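Pseudoazurin (Blue copper protein) (Sinorhizobium meliloti, PDB 3TU6) binds one copper ion in a cupredoxin fold and, as a blue copper protein of the periplasm, probably shuttles electrons between redox partners. Local coordinates at residues 41-47 / 77-83; 84-89 / 108-112; 4-9 / 19-25; 73-77 / 97-103. Where two conformers were deposited one is given. Residues are numbered along the deposited sequence.

Interaction 1. Residues 41-47 / 77-83; sequences GHNSALM and MYQCAPH. With CU (copper (II) ion), chain B.
Three copper ligands of the type 1 site meet here: His42 ND1 at 2.0 Å, Cys80 SG at 2.2 Å and His83 ND1 at 2.1 Å from the ion, with Met88 as fourth ligand. Cys80 is t at chi1, both histidines m; the ND1 atoms of His42 and His83, 3.1 Å apart, are not hydrogen-bonded but share the copper. His42 NE2 is hydrogen-bonded to Asn10 OD1. Asn43 (chi1 p) ties the two ligand loops together: its OD1 accepts from Ala81 N at 2.8 Å, and its N gives a weak hydrogen bond to Cys80 SG at 3.7 Å. Antiparallel strand pairing continues the link, Ala45 N to Gln79 O 3.0 Å, Gln79 N to Ala45 O 2.8 Å and Met47 N to Met77 O 2.9 Å, with Leu46 opposite Tyr78 as a non-hydrogen-bonded pair (CA-CA 4.1 Å). Met47 (mtp) packs SD 4.3 Å from Met77 CB. Two imidazole nitrogens and a cysteine sulfur that accepts a weak amide hydrogen bond fit a type 1 electron-transfer site.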
loop_
_atom_site.group_PDB
_atom_site.type_symbol
_atom_site.label_atom_id
_atom_site.label_comp_id
_atom_site.label_asym_id
_atom_site.label_seq_id
_atom_site.Cartn_x
_atom_site.Cartn_y
_atom_site.Cartn_z
ATOM N N GLY A 41 -5.783 13.130 -8.764
ATOM C CA GLY A 41 -5.348 12.245 -9.842
ATOM C C GLY A 41 -4.865 10.874 -9.397
ATOM O O GLY A 41 -4.384 10.097 -10.221
ATOM N N HIS A 42 -4.995 10.569 -8.106
ATOM C CA HIS A 42 -4.561 9.275 -7.568
ATOM C C HIS A 42 -5.739 8.423 -7.116
ATOM O O HIS A 42 -6.836 8.928 -6.870
ATOM C CB HIS A 42 -3.614 9.468 -6.380
ATOM C CG HIS A 42 -2.468 10.388 -6.659
ATOM N ND1 HIS A 42 -1.376 10.011 -7.410
ATOM C CD2 HIS A 42 -2.239 11.666 -6.279
ATOM C CE1 HIS A 42 -0.528 11.020 -7.485
ATOM N NE2 HIS A 42 -1.027 12.036 -6.806
ATOM N N ASN A 43 -5.493 7.121 -7.012
ATOM C CA ASN A 43 -6.434 6.192 -6.402
ATOM C C ASN A 43 -5.678 5.161 -5.569
ATOM O O ASN A 43 -4.446 5.140 -5.570
ATOM C CB ASN A 43 -7.296 5.502 -7.469
ATOM C CG ASN A 43 -6.598 4.320 -8.129
ATOM O OD1 ASN A 43 -5.462 4.427 -8.599
ATOM N ND2 ASN A 43 -7.286 3.186 -8.177
ATOM N N SER A 44 -6.422 4.318 -4.860
ATOM C CA SER A 44 -5.842 3.200 -4.122
ATOM C C SER A 44 -6.617 1.926 -4.434
ATOM O O SER A 44 -7.834 1.876 -4.248
ATOM C CB SER A 44 -5.871 3.473 -2.619
ATOM O OG SER A 44 -5.290 2.395 -1.903
ATOM N N ALA A 45 -5.906 0.909 -4.914
ATOM C CA ALA A 45 -6.501 -0.389 -5.221
ATOM C C ALA A 45 -5.536 -1.507 -4.839
ATOM O O ALA A 45 -4.331 -1.392 -5.055
ATOM C CB ALA A 45 -6.848 -0.474 -6.702
ATOM N N LEU A 46 -6.075 -2.584 -4.273
ATOM C CA LEU A 46 -5.270 -3.740 -3.887
ATOM C C LEU A 46 -4.721 -4.419 -5.138
ATOM O O LEU A 46 -5.452 -4.628 -6.106
ATOM C CB LEU A 46 -6.116 -4.733 -3.079
ATOM C CG LEU A 46 -5.403 -5.955 -2.487
ATOM C CD1 LEU A 46 -4.442 -5.541 -1.379
ATOM C CD2 LEU A 46 -6.418 -6.962 -1.967
ATOM N N MET A 47 -3.434 -4.751 -5.114
ATOM C CA MET A 47 -2.790 -5.424 -6.241
ATOM C C MET A 47 -3.249 -6.876 -6.322
ATOM O O MET A 47 -3.602 -7.481 -5.306
ATOM C CB MET A 47 -1.265 -5.365 -6.108
ATOM C CG MET A 47 -0.705 -3.948 -6.084
ATOM S SD MET A 47 1.091 -3.878 -6.240
ATOM C CE MET A 47 1.297 -4.372 -7.951
ATOM N N MET A 77 -0.404 -5.420 -0.360
ATOM C CA MET A 77 0.265 -4.610 -1.379
ATOM C C MET A 77 -0.774 -3.956 -2.283
ATOM O O MET A 77 -1.564 -4.647 -2.929
ATOM C CB MET A 77 1.209 -5.470 -2.222
ATOM C CG MET A 77 2.299 -6.179 -1.425
ATOM S SD MET A 77 3.434 -5.071 -0.567
ATOM C CE MET A 77 4.227 -4.242 -1.946
ATOM N N TYR A 78 -0.764 -2.625 -2.321
ATOM C CA TYR A 78 -1.732 -1.853 -3.101
ATOM C C TYR A 78 -1.016 -0.859 -4.016
ATOM O O TYR A 78 0.178 -0.598 -3.849
ATOM C CB TYR A 78 -2.710 -1.132 -2.168
ATOM C CG TYR A 78 -2.089 -0.040 -1.324
ATOM C CD1 TYR A 78 -1.998 1.263 -1.801
ATOM C CD2 TYR A 78 -1.597 -0.309 -0.049
ATOM C CE1 TYR A 78 -1.427 2.267 -1.041
ATOM C CE2 TYR A 78 -1.030 0.696 0.728
ATOM C CZ TYR A 78 -0.949 1.982 0.225
ATOM O OH TYR A 78 -0.393 2.987 0.978
ATOM N N GLN A 79 -1.755 -0.303 -4.973
ATOM C CA GLN A 79 -1.165 0.551 -6.002
ATOM C C GLN A 79 -2.061 1.717 -6.396
ATOM O O GLN A 79 -3.255 1.730 -6.092
ATOM C CB GLN A 79 -0.867 -0.282 -7.253
ATOM C CG GLN A 79 -2.115 -0.827 -7.953
ATOM C CD GLN A 79 -1.792 -1.586 -9.227
ATOM O OE1 GLN A 79 -0.856 -2.384 -9.271
ATOM N NE2 GLN A 79 -2.575 -1.344 -10.271
ATOM N N CYS A 80 -1.460 2.691 -7.075
ATOM C CA CYS A 80 -2.193 3.721 -7.800
ATOM C C CYS A 80 -2.136 3.356 -9.279
ATOM O O CYS A 80 -1.055 3.307 -9.862
ATOM C CB CYS A 80 -1.560 5.095 -7.579
ATOM S SG CYS A 80 -2.271 6.408 -8.594
ATOM N N ALA A 81 -3.295 3.102 -9.883
ATOM C CA ALA A 81 -3.354 2.628 -11.270
ATOM C C ALA A 81 -2.687 3.587 -12.265
ATOM O O ALA A 81 -1.886 3.151 -13.094
ATOM C CB ALA A 81 -4.800 2.342 -11.682
ATOM N N PRO A 82 -3.014 4.891 -12.193
ATOM C CA PRO A 82 -2.345 5.861 -13.064
ATOM C C PRO A 82 -0.816 5.907 -12.956
ATOM O O PRO A 82 -0.141 6.094 -13.969
ATOM C CB PRO A 82 -2.945 7.198 -12.618
ATOM C CG PRO A 82 -4.296 6.851 -12.133
ATOM C CD PRO A 82 -4.190 5.483 -11.523
ATOM N N HIS A 83 -0.277 5.734 -11.749
ATOM C CA HIS A 83 1.150 5.957 -11.505
ATOM C C HIS A 83 1.922 4.725 -11.013
ATOM O O HIS A 83 3.061 4.856 -10.565
ATOM C CB HIS A 83 1.329 7.112 -10.515
ATOM C CG HIS A 83 0.583 8.353 -10.899
ATOM N ND1 HIS A 83 -0.464 8.852 -10.153
ATOM C CD2 HIS A 83 0.721 9.185 -11.957
ATOM C CE1 HIS A 83 -0.929 9.946 -10.730
ATOM N NE2 HIS A 83 -0.229 10.169 -11.827
HETATM CU CU CU B . -1.015 8.229 -8.255
#

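Interaction 2. Residues 84-89 / 108-112; sequences VGMGMI and YPGKS. With CU (copper (II) ion), chain B.
The C-terminal part of the cupredoxin ligand loop, residues 84-89, rests on a type II' beta turn, Pro109 to Ser112, that leads into helix 112-125. Val84 (chi1 p) starts a tight turn, its O accepting from Gly87 N at 2.9 Å; its CG2 lies 4.2 Å from Pro109 CG, its O 3.4 Å from Ser112 CB. Gly85 O accepts from Lys111 N at 2.9 Å, the one hydrogen bond between the segments, with Gly85 and Gly110 CA atoms 4.5 Å apart. A CB on Gly110 (phi 64°) would clash with that carbonyl. Met86 C lies 3.7 Å from Lys111 CB. Gly87, at phi 105°, brings its CA within 3.9 Å of Ser112 CA. Met88, centre of an inverse gamma turn, turns away with a ttt side chain, and its SD binds copper at 2.5 Å. Ile89 (pt) points back, placing CD1 4.0 Å from Tyr108 CD1 and 3.3 Å from Ser112 O. Ser112, chi1 p, bonds within its own turn, OG to Pro109 O at 2.6 Å.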
loop_
_atom_site.group_PDB
_atom_site.type_symbol
_atom_site.label_atom_id
_atom_site.label_comp_id
_atom_site.label_asym_id
_atom_site.label_seq_id
_atom_site.Cartn_x
_atom_site.Cartn_y
_atom_site.Cartn_z
ATOM N N VAL A 84 1.327 3.535 -11.107
ATOM C CA VAL A 84 2.006 2.317 -10.649
ATOM C C VAL A 84 3.318 2.095 -11.405
ATOM O O VAL A 84 4.331 1.745 -10.798
ATOM C CB VAL A 84 1.117 1.049 -10.752
ATOM C CG1 VAL A 84 0.662 0.800 -12.186
ATOM C CG2 VAL A 84 1.863 -0.164 -10.201
ATOM N N GLY A 85 3.302 2.329 -12.716
ATOM C CA GLY A 85 4.501 2.205 -13.543
ATOM C C GLY A 85 5.600 3.185 -13.166
ATOM O O GLY A 85 6.777 2.924 -13.411
ATOM N N MET A 86 5.206 4.314 -12.575
ATOM C CA MET A 86 6.146 5.307 -12.053
ATOM C C MET A 86 6.615 4.973 -10.631
ATOM O O MET A 86 7.454 5.682 -10.073
ATOM C CB MET A 86 5.503 6.697 -12.063
ATOM C CG MET A 86 5.030 7.158 -13.436
ATOM S SD MET A 86 4.279 8.797 -13.397
ATOM C CE MET A 86 5.709 9.815 -13.035
ATOM N N GLY A 87 6.064 3.911 -10.047
ATOM C CA GLY A 87 6.501 3.412 -8.742
ATOM C C GLY A 87 5.575 3.720 -7.578
ATOM O O GLY A 87 5.953 3.520 -6.422
ATOM N N MET A 88 4.361 4.189 -7.865
ATOM C CA MET A 88 3.423 4.567 -6.809
ATOM C C MET A 88 2.690 3.348 -6.245
ATOM O O MET A 88 1.543 3.066 -6.604
ATOM C CB MET A 88 2.425 5.619 -7.308
ATOM C CG MET A 88 1.559 6.199 -6.197
ATOM S SD MET A 88 0.799 7.785 -6.593
ATOM C CE MET A 88 -0.051 8.121 -5.054
ATOM N N ILE A 89 3.378 2.620 -5.368
ATOM C CA ILE A 89 2.765 1.539 -4.600
ATOM C C ILE A 89 3.001 1.766 -3.109
ATOM O O ILE A 89 3.886 2.533 -2.718
ATOM C CB ILE A 89 3.302 0.145 -5.012
ATOM C CG1 ILE A 89 4.822 0.059 -4.836
ATOM C CG2 ILE A 89 2.928 -0.164 -6.454
ATOM C CD1 ILE A 89 5.360 -1.359 -4.943
ATOM N N TYR A 108 5.154 -6.764 -10.418
ATOM C CA TYR A 108 5.471 -5.362 -10.151
ATOM C C TYR A 108 5.976 -4.701 -11.434
ATOM O O TYR A 108 7.165 -4.791 -11.753
ATOM C CB TYR A 108 6.525 -5.251 -9.047
ATOM C CG TYR A 108 6.034 -5.703 -7.691
ATOM C CD1 TYR A 108 5.220 -4.882 -6.918
ATOM C CD2 TYR A 108 6.383 -6.951 -7.180
ATOM C CE1 TYR A 108 4.762 -5.291 -5.673
ATOM C CE2 TYR A 108 5.933 -7.368 -5.934
ATOM C CZ TYR A 108 5.121 -6.534 -5.187
ATOM O OH TYR A 108 4.667 -6.940 -3.953
ATOM N N PRO A 109 5.073 -4.039 -12.182
ATOM C CA PRO A 109 5.435 -3.464 -13.473
ATOM C C PRO A 109 6.178 -2.134 -13.357
ATOM O O PRO A 109 5.861 -1.318 -12.491
ATOM C CB PRO A 109 4.078 -3.245 -14.143
ATOM C CG PRO A 109 3.159 -2.972 -13.019
ATOM C CD PRO A 109 3.657 -3.784 -11.852
ATOM N N GLY A 110 7.155 -1.925 -14.234
ATOM C CA GLY A 110 7.886 -0.665 -14.291
ATOM C C GLY A 110 8.681 -0.387 -13.028
ATOM O O GLY A 110 9.357 -1.275 -12.503
ATOM N N LYS A 111 8.577 0.843 -12.532
ATOM C CA LYS A 111 9.367 1.291 -11.382
ATOM C C LYS A 111 8.842 0.796 -10.029
ATOM O O LYS A 111 9.514 0.972 -9.010
ATOM C CB LYS A 111 9.468 2.819 -11.375
ATOM C CG LYS A 111 10.199 3.389 -12.581
ATOM C CD LYS A 111 10.424 4.884 -12.445
ATOM C CE LYS A 111 11.300 5.415 -13.564
ATOM N NZ LYS A 111 11.617 6.859 -13.388
ATOM N N SER A 112 7.659 0.177 -10.014
ATOM C CA SER A 112 7.104 -0.398 -8.781
ATOM C C SER A 112 7.912 -1.586 -8.251
ATOM O O SER A 112 7.778 -1.950 -7.082
ATOM C CB SER A 112 5.644 -0.821 -8.981
ATOM O OG SER A 112 5.530 -1.859 -9.937
HETATM CU CU CU B . -1.015 8.229 -8.255
#

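Interaction 3. Residues 4-9 / 19-25; sequences YRVEML and AFEPAVI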
loop_
_atom_site.group_PDB
_atom_site.type_symbol
_atom_site.label_atom_id
_atom_site.label_comp_id
_atom_site.label_asym_id
_atom_site.label_seq_id
_atom_site.Cartn_x
_atom_site.Cartn_y
_atom_site.Cartn_z
ATOM N N TYR A 4 -5.890 4.843 10.769
ATOM C CA TYR A 4 -4.684 5.434 10.191
ATOM C C TYR A 4 -4.965 6.160 8.881
ATOM O O TYR A 4 -6.013 5.963 8.259
ATOM C CB TYR A 4 -3.624 4.351 9.988
ATOM C CG TYR A 4 -3.187 3.721 11.290
ATOM C CD1 TYR A 4 -2.450 4.449 12.218
ATOM C CD2 TYR A 4 -3.527 2.406 11.604
ATOM C CE1 TYR A 4 -2.054 3.887 13.422
ATOM C CE2 TYR A 4 -3.132 1.832 12.811
ATOM C CZ TYR A 4 -2.394 2.582 13.714
ATOM O OH TYR A 4 -1.994 2.032 14.908
ATOM N N ARG A 5 -4.019 7.009 8.482
ATOM C CA ARG A 5 -4.137 7.826 7.275
ATOM C C ARG A 5 -2.942 7.612 6.353
ATOM O O ARG A 5 -1.799 7.606 6.804
ATOM C CB ARG A 5 -4.204 9.310 7.645
ATOM C CG ARG A 5 -5.440 9.723 8.426
ATOM C CD ARG A 5 -6.695 9.639 7.578
ATOM N NE ARG A 5 -7.786 10.450 8.117
ATOM C CZ ARG A 5 -7.891 11.774 7.993
ATOM N NH1 ARG A 5 -6.964 12.478 7.347
ATOM N NH2 ARG A 5 -8.933 12.404 8.527
ATOM N N VAL A 6 -3.220 7.439 5.063
ATOM C CA VAL A 6 -2.185 7.407 4.035
ATOM C C VAL A 6 -2.514 8.456 2.983
ATOM O O VAL A 6 -3.540 8.364 2.311
ATOM C CB VAL A 6 -2.093 6.030 3.356
ATOM C CG1 VAL A 6 -1.075 6.062 2.220
ATOM C CG2 VAL A 6 -1.730 4.963 4.371
ATOM N N GLU A 7 -1.647 9.455 2.849
ATOM C CA GLU A 7 -1.858 10.527 1.882
ATOM C C GLU A 7 -1.384 10.109 0.495
ATOM O O GLU A 7 -0.324 9.498 0.351
ATOM C CB GLU A 7 -1.132 11.798 2.324
ATOM C CG GLU A 7 -1.668 12.384 3.622
ATOM C CD GLU A 7 -1.060 13.733 3.957
ATOM O OE1 GLU A 7 -1.764 14.562 4.568
ATOM O OE2 GLU A 7 0.117 13.966 3.609
ATOM N N MET A 8 -2.185 10.435 -0.517
ATOM C CA MET A 8 -1.830 10.184 -1.913
ATOM C C MET A 8 -1.294 11.494 -2.487
ATOM O O MET A 8 -2.037 12.469 -2.613
ATOM C CB MET A 8 -3.053 9.689 -2.693
ATOM C CG MET A 8 -3.792 8.544 -2.001
ATOM S SD MET A 8 -5.088 7.766 -2.993
ATOM C CE MET A 8 -6.331 9.065 -3.003
ATOM N N LEU A 9 -0.002 11.512 -2.816
ATOM C CA LEU A 9 0.716 12.758 -3.097
ATOM C C LEU A 9 1.503 12.729 -4.404
ATOM O O LEU A 9 1.983 11.675 -4.837
ATOM C CB LEU A 9 1.690 13.057 -1.956
ATOM C CG LEU A 9 1.083 13.368 -0.588
ATOM C CD1 LEU A 9 2.131 13.212 0.504
ATOM C CD2 LEU A 9 0.492 14.767 -0.579
ATOM N N ALA A 19 3.647 9.261 -4.882
ATOM C CA ALA A 19 3.948 8.454 -3.703
ATOM C C ALA A 19 2.821 8.423 -2.677
ATOM O O ALA A 19 2.128 9.420 -2.469
ATOM C CB ALA A 19 5.227 8.963 -3.047
ATOM N N PHE A 20 2.650 7.265 -2.042
ATOM C CA PHE A 20 1.813 7.148 -0.855
ATOM C C PHE A 20 2.674 7.458 0.369
ATOM O O PHE A 20 3.783 6.930 0.492
ATOM C CB PHE A 20 1.229 5.742 -0.731
ATOM C CG PHE A 20 0.260 5.382 -1.822
ATOM C CD1 PHE A 20 -1.040 5.872 -1.807
ATOM C CD2 PHE A 20 0.641 4.535 -2.856
ATOM C CE1 PHE A 20 -1.941 5.530 -2.812
ATOM C CE2 PHE A 20 -0.254 4.190 -3.861
ATOM C CZ PHE A 20 -1.544 4.689 -3.841
ATOM N N GLU A 21 2.165 8.315 1.253
ATOM C CA GLU A 21 2.878 8.698 2.472
ATOM C C GLU A 21 1.995 8.471 3.699
ATOM O O GLU A 21 0.944 9.102 3.835
ATOM C CB GLU A 21 3.311 10.164 2.404
ATOM C CG GLU A 21 4.177 10.605 3.579
ATOM C CD GLU A 21 4.748 11.996 3.398
ATOM O OE1 GLU A 21 4.865 12.450 2.241
ATOM O OE2 GLU A 21 5.085 12.636 4.416
ATOM N N PRO A 22 2.413 7.563 4.606
ATOM C CA PRO A 22 3.610 6.715 4.598
ATOM C C PRO A 22 3.498 5.555 3.608
ATOM O O PRO A 22 2.393 5.110 3.296
ATOM C CB PRO A 22 3.677 6.195 6.034
ATOM C CG PRO A 22 2.283 6.185 6.483
ATOM C CD PRO A 22 1.628 7.364 5.838
ATOM N N ALA A 23 4.640 5.082 3.120
ATOM C CA ALA A 23 4.678 3.957 2.188
ATOM C C ALA A 23 4.310 2.642 2.877
ATOM O O ALA A 23 3.773 1.735 2.237
ATOM C CB ALA A 23 6.057 3.848 1.551
ATOM N N VAL A 24 4.607 2.545 4.173
ATOM C CA VAL A 24 4.371 1.329 4.948
ATOM C C VAL A 24 3.636 1.645 6.251
ATOM O O VAL A 24 4.220 2.216 7.173
ATOM C CB VAL A 24 5.702 0.616 5.281
ATOM C CG1 VAL A 24 5.450 -0.643 6.101
ATOM C CG2 VAL A 24 6.455 0.281 4.005
ATOM N N ILE A 25 2.355 1.280 6.308
ATOM C CA ILE A 25 1.553 1.384 7.530
ATOM C C ILE A 25 1.703 0.101 8.345
ATOM O O ILE A 25 1.594 -0.996 7.798
ATOM C CB ILE A 25 0.051 1.588 7.214
ATOM C CG1 ILE A 25 -0.206 2.994 6.663
ATOM C CG2 ILE A 25 -0.804 1.357 8.457
ATOM C CD1 ILE A 25 -0.093 4.095 7.698
#
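A beta hairpin opens the cupredoxin barrel: strand 4-9 runs antiparallel to strand 19-21, their axes 4.7 Å apart at 153°. Glu7 and Glu21 form one hydrogen-bonded pair (Glu7 N to Glu21 O 2.8 Å, Glu21 N to Glu7 O 2.9 Å), Leu9 and Ala19 the next, and Met8 faces Phe20 between them. Side chains sort by face. Met8 (mtm) and Phe20 (m) share one, Met8 CG lying 3.6 Å from Phe20 CE1, while Met8 SD stands at the ring edge, 5.2 Å from the centroid, in a Met-aromatic contact. Beyond, Phe20 packs edge-to-face on Tyr78 and Met8 touches the copper ligand His42. Glu7 (m), Glu21 (t), Leu9 and Ala19 occupy the other face; extended Glu21 reaches along Leu9, OE1 to CD1 3.3 Å, and also takes a weak hydrogen bond from Ala13 N. Regular pairing stops at Pro22, which follows a cis peptide bond and has CD 3.6 Å from Arg5 O. Past this break Ile25 (mm) turns back toward strand 4-9, its CD1 4.2 Å from Tyr4 CB. Val6, t at chi1, fills the space between: its CG1 lies 3.8 Å from Phe20 CB, and its CG2 3.4 Å from Ile25 CG1.

Interaction 4. Residues 73-77 / 97-103; sequences PGVYM and PANLEAV
One side-chain amide fastens the short helix beginning at Leu100 to strand 74-79, joining the cupredoxin barrel to the C-terminal helical extension found in pseudoazurins. Asn99, chi1 p and chi2 -31°, lies alongside the strand as a peptide would: its OD1 accepts from Val75 N at 2.6 Å, and its ND2 donates to Val75 O at 3.2 Å. Both polar groups of the Val75 backbone are thereby satisfied by a single residue. Asn99 occupies the N-cap position, but its side chain makes no capping bond, being spent on the strand; its backbone O instead accepts from Val103 N at 3.1 Å. Gly74 (phi 140°, psi -174°) lets the carboxamide come close, with CA 3.3 Å from Asn99 OD1, where a CB would collide with that oxygen. Gly74 and Pro97 CA atoms stand 4.4 Å apart. The apolar layer centres on Val75, chi1 t and directed at the other segment: its CG2 meets Pro97 CB at 3.4 Å and Leu100 CD2 at 4.2 Å, and its CG1 lies 4.2 Å from Val103 CG2. Met77 (mmm) extends the layer, CG 3.8 Å from Val103 CB. Val103 O accepts from Tyr108 OH. On the sheet side, Gly74 and Tyr76 bond through their backbones to Val94 and Ile92 of strand 89-94, and Met77 to Met47 and Gly50, whereas Met77, Leu100 and Val103 all touch Phe120 of helix 112-125.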
loop_
_atom_site.group_PDB
_atom_site.type_symbol
_atom_site.label_atom_id
_atom_site.label_comp_id
_atom_site.label_asym_id
_atom_site.label_seq_id
_atom_site.Cartn_x
_atom_site.Cartn_y
_atom_site.Cartn_z
ATOM N N PRO A 73 -4.634 -10.865 9.274
ATOM C CA PRO A 73 -3.243 -10.427 9.377
ATOM C C PRO A 73 -2.423 -10.773 8.134
ATOM O O PRO A 73 -2.725 -11.748 7.443
ATOM C CB PRO A 73 -2.725 -11.193 10.596
ATOM C CG PRO A 73 -3.544 -12.422 10.638
ATOM C CD PRO A 73 -4.900 -12.042 10.121
ATOM N N GLY A 74 -1.395 -9.971 7.867
ATOM C CA GLY A 74 -0.525 -10.170 6.710
ATOM C C GLY A 74 -0.138 -8.862 6.047
ATOM O O GLY A 74 -0.456 -7.781 6.547
ATOM N N VAL A 75 0.554 -8.970 4.917
ATOM C CA VAL A 75 0.967 -7.811 4.138
ATOM C C VAL A 75 -0.021 -7.565 3.001
ATOM O O VAL A 75 -0.359 -8.484 2.253
ATOM C CB VAL A 75 2.374 -8.005 3.540
ATOM C CG1 VAL A 75 2.813 -6.751 2.794
ATOM C CG2 VAL A 75 3.370 -8.359 4.633
ATOM N N TYR A 76 -0.479 -6.320 2.891
ATOM C CA TYR A 76 -1.377 -5.897 1.825
ATOM C C TYR A 76 -0.613 -4.973 0.879
ATOM O O TYR A 76 -0.210 -3.879 1.274
ATOM C CB TYR A 76 -2.581 -5.153 2.409
ATOM C CG TYR A 76 -3.517 -6.009 3.238
ATOM C CD1 TYR A 76 -3.146 -6.467 4.502
ATOM C CD2 TYR A 76 -4.784 -6.343 2.767
ATOM C CE1 TYR A 76 -4.007 -7.246 5.265
ATOM C CE2 TYR A 76 -5.649 -7.121 3.523
ATOM C CZ TYR A 76 -5.258 -7.568 4.769
ATOM O OH TYR A 76 -6.119 -8.339 5.514
ATOM N N MET A 77 -0.404 -5.420 -0.360
ATOM C CA MET A 77 0.265 -4.610 -1.379
ATOM C C MET A 77 -0.774 -3.956 -2.283
ATOM O O MET A 77 -1.564 -4.647 -2.929
ATOM C CB MET A 77 1.209 -5.470 -2.222
ATOM C CG MET A 77 2.299 -6.179 -1.425
ATOM S SD MET A 77 3.434 -5.071 -0.567
ATOM C CE MET A 77 4.227 -4.242 -1.946
ATOM N N PRO A 97 3.732 -10.198 9.342
ATOM C CA PRO A 97 3.737 -10.425 7.899
ATOM C C PRO A 97 3.952 -11.902 7.554
ATOM O O PRO A 97 5.072 -12.317 7.241
ATOM C CB PRO A 97 4.905 -9.558 7.421
ATOM C CG PRO A 97 5.854 -9.566 8.563
ATOM C CD PRO A 97 5.008 -9.622 9.808
ATOM N N ALA A 98 2.876 -12.682 7.619
ATOM C CA ALA A 98 2.935 -14.120 7.356
ATOM C C ALA A 98 3.075 -14.436 5.864
ATOM O O ALA A 98 3.761 -15.388 5.490
ATOM C CB ALA A 98 1.702 -14.809 7.923
ATOM N N ASN A 99 2.428 -13.631 5.020
ATOM C CA ASN A 99 2.437 -13.842 3.568
ATOM C C ASN A 99 3.477 -12.984 2.834
ATOM O O ASN A 99 3.287 -12.626 1.670
ATOM C CB ASN A 99 1.038 -13.576 2.991
ATOM C CG ASN A 99 0.621 -12.117 3.104
ATOM O OD1 ASN A 99 1.016 -11.419 4.038
ATOM N ND2 ASN A 99 -0.177 -11.651 2.153
ATOM N N LEU A 100 4.581 -12.672 3.511
ATOM C CA LEU A 100 5.617 -11.803 2.952
ATOM C C LEU A 100 6.303 -12.442 1.743
ATOM O O LEU A 100 6.620 -11.756 0.771
ATOM C CB LEU A 100 6.651 -11.452 4.032
ATOM C CG LEU A 100 7.736 -10.413 3.718
ATOM C CD1 LEU A 100 8.876 -11.026 2.913
ATOM C CD2 LEU A 100 7.158 -9.202 2.993
ATOM N N GLU A 101 6.529 -13.752 1.813
ATOM C CA GLU A 101 7.142 -14.495 0.714
ATOM C C GLU A 101 6.243 -14.495 -0.526
ATOM O O GLU A 101 6.727 -14.358 -1.650
ATOM C CB GLU A 101 7.440 -15.935 1.147
ATOM C CG GLU A 101 8.285 -16.734 0.156
ATOM C CD GLU A 101 8.536 -18.169 0.600
ATOM O OE1 GLU A 101 8.126 -18.540 1.722
ATOM O OE2 GLU A 101 9.149 -18.929 -0.178
ATOM N N ALA A 102 4.938 -14.645 -0.311
ATOM C CA ALA A 102 3.968 -14.684 -1.405
ATOM C C ALA A 102 3.857 -13.340 -2.126
ATOM O O ALA A 102 3.820 -13.297 -3.357
ATOM C CB ALA A 102 2.603 -15.119 -0.887
ATOM N N VAL A 103 3.808 -12.252 -1.360
ATOM C CA VAL A 103 3.671 -10.907 -1.937
ATOM C C VAL A 103 4.929 -10.442 -2.681
ATOM O O VAL A 103 4.850 -9.564 -3.537
ATOM C CB VAL A 103 3.285 -9.851 -0.874
ATOM C CG1 VAL A 103 1.941 -10.201 -0.244
ATOM C CG2 VAL A 103 4.370 -9.717 0.188
#

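Overall arrangement
Copper joins interactions 1 and 2: the first supplies two histidines and the cysteine, the second the methionine, and the ligand loop from Cys80 to Met88 is held by probable backbone hydrogen bonds, Cys80 N to Met88 O and His83 O to Met88 N, both 3.1 Å. Interaction 3 packs against the site, with the Phe20 side chain about 6 Å from the ion at nearest atoms and Met88 CE 3.6 Å from Ala19 O. Interaction 4 shares Met77 and strand 74-79 with interaction 1, yet their centres are about 18 Å apart, on opposite sides of the chain's centre. Tyr108 bridges interactions 2 and 4, its OH 2.7 Å from Val103 O.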